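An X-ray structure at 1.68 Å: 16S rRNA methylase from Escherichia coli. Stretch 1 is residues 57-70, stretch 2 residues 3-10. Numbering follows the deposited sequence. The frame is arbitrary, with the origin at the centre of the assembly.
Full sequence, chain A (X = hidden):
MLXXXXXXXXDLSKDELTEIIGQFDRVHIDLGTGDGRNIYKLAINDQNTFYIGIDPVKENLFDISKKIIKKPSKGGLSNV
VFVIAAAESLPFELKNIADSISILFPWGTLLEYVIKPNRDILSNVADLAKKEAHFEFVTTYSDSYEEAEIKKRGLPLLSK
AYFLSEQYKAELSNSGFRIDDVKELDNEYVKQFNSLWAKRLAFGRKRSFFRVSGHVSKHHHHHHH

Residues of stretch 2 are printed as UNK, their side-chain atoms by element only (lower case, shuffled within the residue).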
# COMPACT_ATOMS: atom_id res chain seq x y z
N VAL A 57 6.02 -8.25 8.08
CA VAL A 57 7.35 -8.85 7.98
C VAL A 57 8.42 -7.76 8.01
O VAL A 57 8.75 -7.17 6.98
CB VAL A 57 7.49 -9.68 6.69
CG1 VAL A 57 8.91 -10.25 6.58
CG2 VAL A 57 6.45 -10.80 6.69
N LYS A 58 8.97 -7.49 9.19
CA LYS A 58 9.97 -6.45 9.30
C LYS A 58 11.29 -6.80 8.66
O LYS A 58 12.00 -5.91 8.18
CB LYS A 58 10.21 -6.11 10.78
CG LYS A 58 10.85 -7.24 11.56
CD LYS A 58 11.18 -6.80 12.98
CE LYS A 58 11.85 -7.93 13.75
NZ LYS A 58 12.22 -7.50 15.13
N GLU A 59 11.62 -8.09 8.66
CA GLU A 59 12.90 -8.54 8.12
C GLU A 59 13.14 -8.17 6.67
O GLU A 59 14.27 -7.86 6.28
CB GLU A 59 13.04 -10.06 8.28
CG GLU A 59 13.17 -10.51 9.73
CD GLU A 59 11.83 -10.68 10.43
OE1 GLU A 59 10.79 -10.30 9.85
OE2 GLU A 59 11.82 -11.21 11.56
N ASN A 60 12.09 -8.18 5.86
CA ASN A 60 12.26 -7.86 4.45
C ASN A 60 12.39 -6.38 4.16
O ASN A 60 12.68 -5.99 3.03
CB ASN A 60 11.13 -8.48 3.64
CG ASN A 60 11.21 -9.99 3.58
OD1 ASN A 60 12.24 -10.58 3.93
ND2 ASN A 60 10.14 -10.62 3.13
N LEU A 61 12.19 -5.55 5.18
CA LEU A 61 12.28 -4.10 5.03
C LEU A 61 13.61 -3.53 5.52
O LEU A 61 13.88 -2.34 5.34
CB LEU A 61 11.15 -3.43 5.79
CG LEU A 61 9.78 -3.40 5.13
CD1 LEU A 61 8.71 -3.15 6.17
CD2 LEU A 61 9.77 -2.33 4.04
N PHE A 62 14.43 -4.37 6.14
CA PHE A 62 15.70 -3.90 6.69
C PHE A 62 16.60 -3.11 5.75
O PHE A 62 17.13 -2.07 6.13
CB PHE A 62 16.49 -5.08 7.27
CG PHE A 62 15.91 -5.63 8.55
CD1 PHE A 62 14.85 -4.99 9.18
CD2 PHE A 62 16.45 -6.77 9.14
CE1 PHE A 62 14.33 -5.48 10.38
CE2 PHE A 62 15.94 -7.26 10.34
CZ PHE A 62 14.88 -6.61 10.96
N ASP A 63 16.80 -3.59 4.53
CA ASP A 63 17.67 -2.88 3.60
C ASP A 63 17.19 -1.48 3.26
O ASP A 63 17.95 -0.51 3.39
CB ASP A 63 17.85 -3.69 2.31
CG ASP A 63 18.91 -4.77 2.46
OD1 ASP A 63 18.84 -5.54 3.45
OD2 ASP A 63 19.80 -4.86 1.59
N ILE A 64 15.94 -1.35 2.84
CA ILE A 64 15.43 -0.03 2.51
C ILE A 64 15.24 0.84 3.76
O ILE A 64 15.39 2.06 3.70
CB ILE A 64 14.10 -0.12 1.73
CG1 ILE A 64 14.35 -0.76 0.35
CG2 ILE A 64 13.49 1.27 1.56
CD1 ILE A 64 15.37 -0.01 -0.50
N SER A 65 14.93 0.21 4.88
CA SER A 65 14.75 0.96 6.12
C SER A 65 16.09 1.59 6.52
O SER A 65 16.13 2.71 7.02
CB SER A 65 14.27 0.04 7.24
OG SER A 65 14.14 0.75 8.45
N LYS A 66 17.17 0.86 6.30
CA LYS A 66 18.51 1.36 6.62
C LYS A 66 18.89 2.47 5.65
O LYS A 66 19.61 3.40 6.01
CB LYS A 66 19.54 0.22 6.54
CG LYS A 66 19.49 -0.74 7.72
CD LYS A 66 20.25 -2.03 7.42
CE LYS A 66 21.70 -1.77 7.05
NZ LYS A 66 22.38 -3.04 6.66
N LYS A 67 18.40 2.38 4.43
CA LYS A 67 18.71 3.37 3.41
C LYS A 67 18.03 4.72 3.66
O LYS A 67 18.67 5.76 3.53
CB LYS A 67 18.30 2.85 2.03
CG LYS A 67 18.67 3.79 0.88
CD LYS A 67 18.40 3.14 -0.47
CE LYS A 67 18.88 4.03 -1.61
NZ LYS A 67 18.77 3.36 -2.93
N ILE A 68 16.76 4.71 4.05
CA ILE A 68 16.06 5.97 4.27
C ILE A 68 16.54 6.77 5.47
O ILE A 68 16.24 7.96 5.57
CB ILE A 68 14.53 5.77 4.39
CG1 ILE A 68 14.20 4.94 5.63
CG2 ILE A 68 14.00 5.12 3.13
CD1 ILE A 68 12.71 4.89 5.94
N ILE A 69 17.28 6.13 6.37
CA ILE A 69 17.78 6.81 7.56
C ILE A 69 19.15 7.45 7.31
O ILE A 69 19.68 8.15 8.17
CB ILE A 69 17.87 5.83 8.75
CG1 ILE A 69 18.16 6.59 10.04
CG2 ILE A 69 18.95 4.79 8.50
CD1 ILE A 69 18.21 5.72 11.28
N LYS A 70 19.72 7.21 6.13
CA LYS A 70 21.02 7.78 5.78
C LYS A 70 20.83 9.24 5.41
O LYS A 70 19.71 9.73 5.33
CB LYS A 70 21.64 7.03 4.60
CG LYS A 70 22.18 5.65 4.94
CD LYS A 70 22.86 5.03 3.73
CE LYS A 70 23.60 3.75 4.10
NZ LYS A 70 22.68 2.71 4.65
N UNK A 3 7.28 1.02 14.45
CA UNK A 3 7.90 1.42 13.19
C UNK A 3 9.35 0.96 13.19
O UNK A 3 9.90 0.59 14.23
c UNK A 3 7.88 2.95 12.99
c UNK A 3 8.79 3.62 14.03
c UNK A 3 6.45 3.47 13.10
c UNK A 3 9.04 5.09 13.75
N UNK A 4 9.97 0.98 12.02
CA UNK A 4 11.36 0.57 11.89
C UNK A 4 12.29 1.77 11.78
O UNK A 4 12.05 2.69 11.01
c UNK A 4 11.57 -0.30 10.66
c UNK A 4 11.12 -1.76 10.69
c UNK A 4 11.53 -2.42 9.37
c UNK A 4 11.78 -2.49 11.86
N UNK A 5 13.36 1.73 12.57
CA UNK A 5 14.39 2.76 12.54
C UNK A 5 15.61 1.94 12.17
O UNK A 5 16.31 1.41 13.04
c UNK A 5 15.69 5.20 15.30
c UNK A 5 14.56 3.41 13.92
n UNK A 5 14.46 6.82 16.77
c UNK A 5 14.44 6.04 15.49
c UNK A 5 15.66 4.46 13.97
N UNK A 6 15.87 1.81 10.88
CA UNK A 6 16.97 0.98 10.45
C UNK A 6 16.47 -0.44 10.66
O UNK A 6 15.38 -0.78 10.22
N UNK A 7 17.25 -1.27 11.36
CA UNK A 7 16.83 -2.65 11.62
C UNK A 7 16.19 -2.78 12.99
O UNK A 7 15.83 -3.88 13.42
c UNK A 7 18.03 -3.62 11.55
c UNK A 7 18.70 -3.54 10.19
o UNK A 7 18.99 -3.28 12.57
N UNK A 8 16.04 -1.66 13.68
CA UNK A 8 15.46 -1.66 15.02
C UNK A 8 14.00 -1.23 15.04
O UNK A 8 13.60 -0.31 14.34
c UNK A 8 16.56 0.37 18.17
c UNK A 8 16.09 0.42 19.61
c UNK A 8 15.76 -0.64 17.36
c UNK A 8 16.27 -0.72 15.93
n UNK A 8 16.29 -0.89 20.30
N UNK A 9 13.20 -1.92 15.85
CA UNK A 9 11.79 -1.58 15.97
C UNK A 9 11.65 -0.57 17.11
O UNK A 9 12.19 -0.78 18.20
c UNK A 9 9.47 -2.44 16.44
o UNK A 9 11.06 -3.78 15.24
c UNK A 9 10.93 -2.82 16.30
N UNK A 10 10.95 0.52 16.86
CA UNK A 10 10.75 1.55 17.87
C UNK A 10 9.30 2.03 17.87
O UNK A 10 8.57 1.84 16.89
c UNK A 10 11.68 2.76 17.65
c UNK A 10 13.12 2.35 17.86
c UNK A 10 11.49 3.31 16.25
O HOH W 1 14.35 3.60 8.91
O HOH W 2 13.94 -5.24 14.59

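Position 3 opens the first strand with four side-chain carbons, forked at the first, one arm two carbons long. None comes near stretch 1, and the branching identifies Ile3. Its backbone pairs with position 10, N to O at 2.9 Å and O to N at 2.8 Å.

Position 4 also carries four carbons, but the fork lies at the second. Its CA-to-CB bond points toward stretch 1, and its carbons lie among Lys58, Leu61, Phe62 and Ser65. This is Leu4: CD1 packs 3.7 Å from Leu61 CB, while CD2 sits 4.2 Å from Phe62 CE1, at the edge of the ring.

At position 5, four carbons in a row end in a nitrogen, and one of the carbons lies near Ile69 CD1. This is Lys5. Although its CA-to-CB bond points away from stretch 1, its CG still lies 3.9 Å from Ile69 CD1.

Position 6 has no side-chain atoms, and its CA comes 4.1 Å from the CA of Lys66; it is therefore Gly6. Its positive phi (74°) favours glycine. With no side chain, it contributes backbone instead: Ser65 OG donates a hydrogen bond to Gly6 O at 2.6 Å.

Position 7 bears one carbon carrying an oxygen and a carbon; its side-chain carbons lie over the Phe62 ring, and one of them is near Lys66 CD. The pattern is that of Thr7. Its CB lies 4.0 Å from the centroid of the Phe62 ring and only 5° off the ring normal, a CH-pi contact over one face. CG2 covers the same face and also reaches 3.5 Å from Lys66 CD.

Position 8 again shows four carbons in a row ending in nitrogen, none of them touching stretch 1. This is Lys8, whose CA-to-CB bond points away from stretch 1; it completes the type II' turn that begins at Lys5.

At position 9, one carbon carries an oxygen and a carbon, and the oxygen lies 3.8 Å from Lys58 CD. This is Thr9. Nearby, water 2 donates to Thr7 O at 2.6 Å and accepts from Lys58 NZ at 2.9 Å, linking the hairpin to the lysine.

Position 10, one carbon carrying two others and out of reach of stretch 1, is Val10.

The hairpin thus meets stretch 1 mainly through its first strand and its turn, with Thr9 adding a smaller contact to Lys58. Leu4 supplies the apolar anchor, and Thr7 lies over one face of the Phe62 ring. Between them Ser65 fastens the backbone at Gly6, where water 1 adds a second link by accepting from Gly6 N at 3.1 Å and donating to Ser65 O at 2.7 Å.

Stretch 2, residues 3-10: ILKGTKTV
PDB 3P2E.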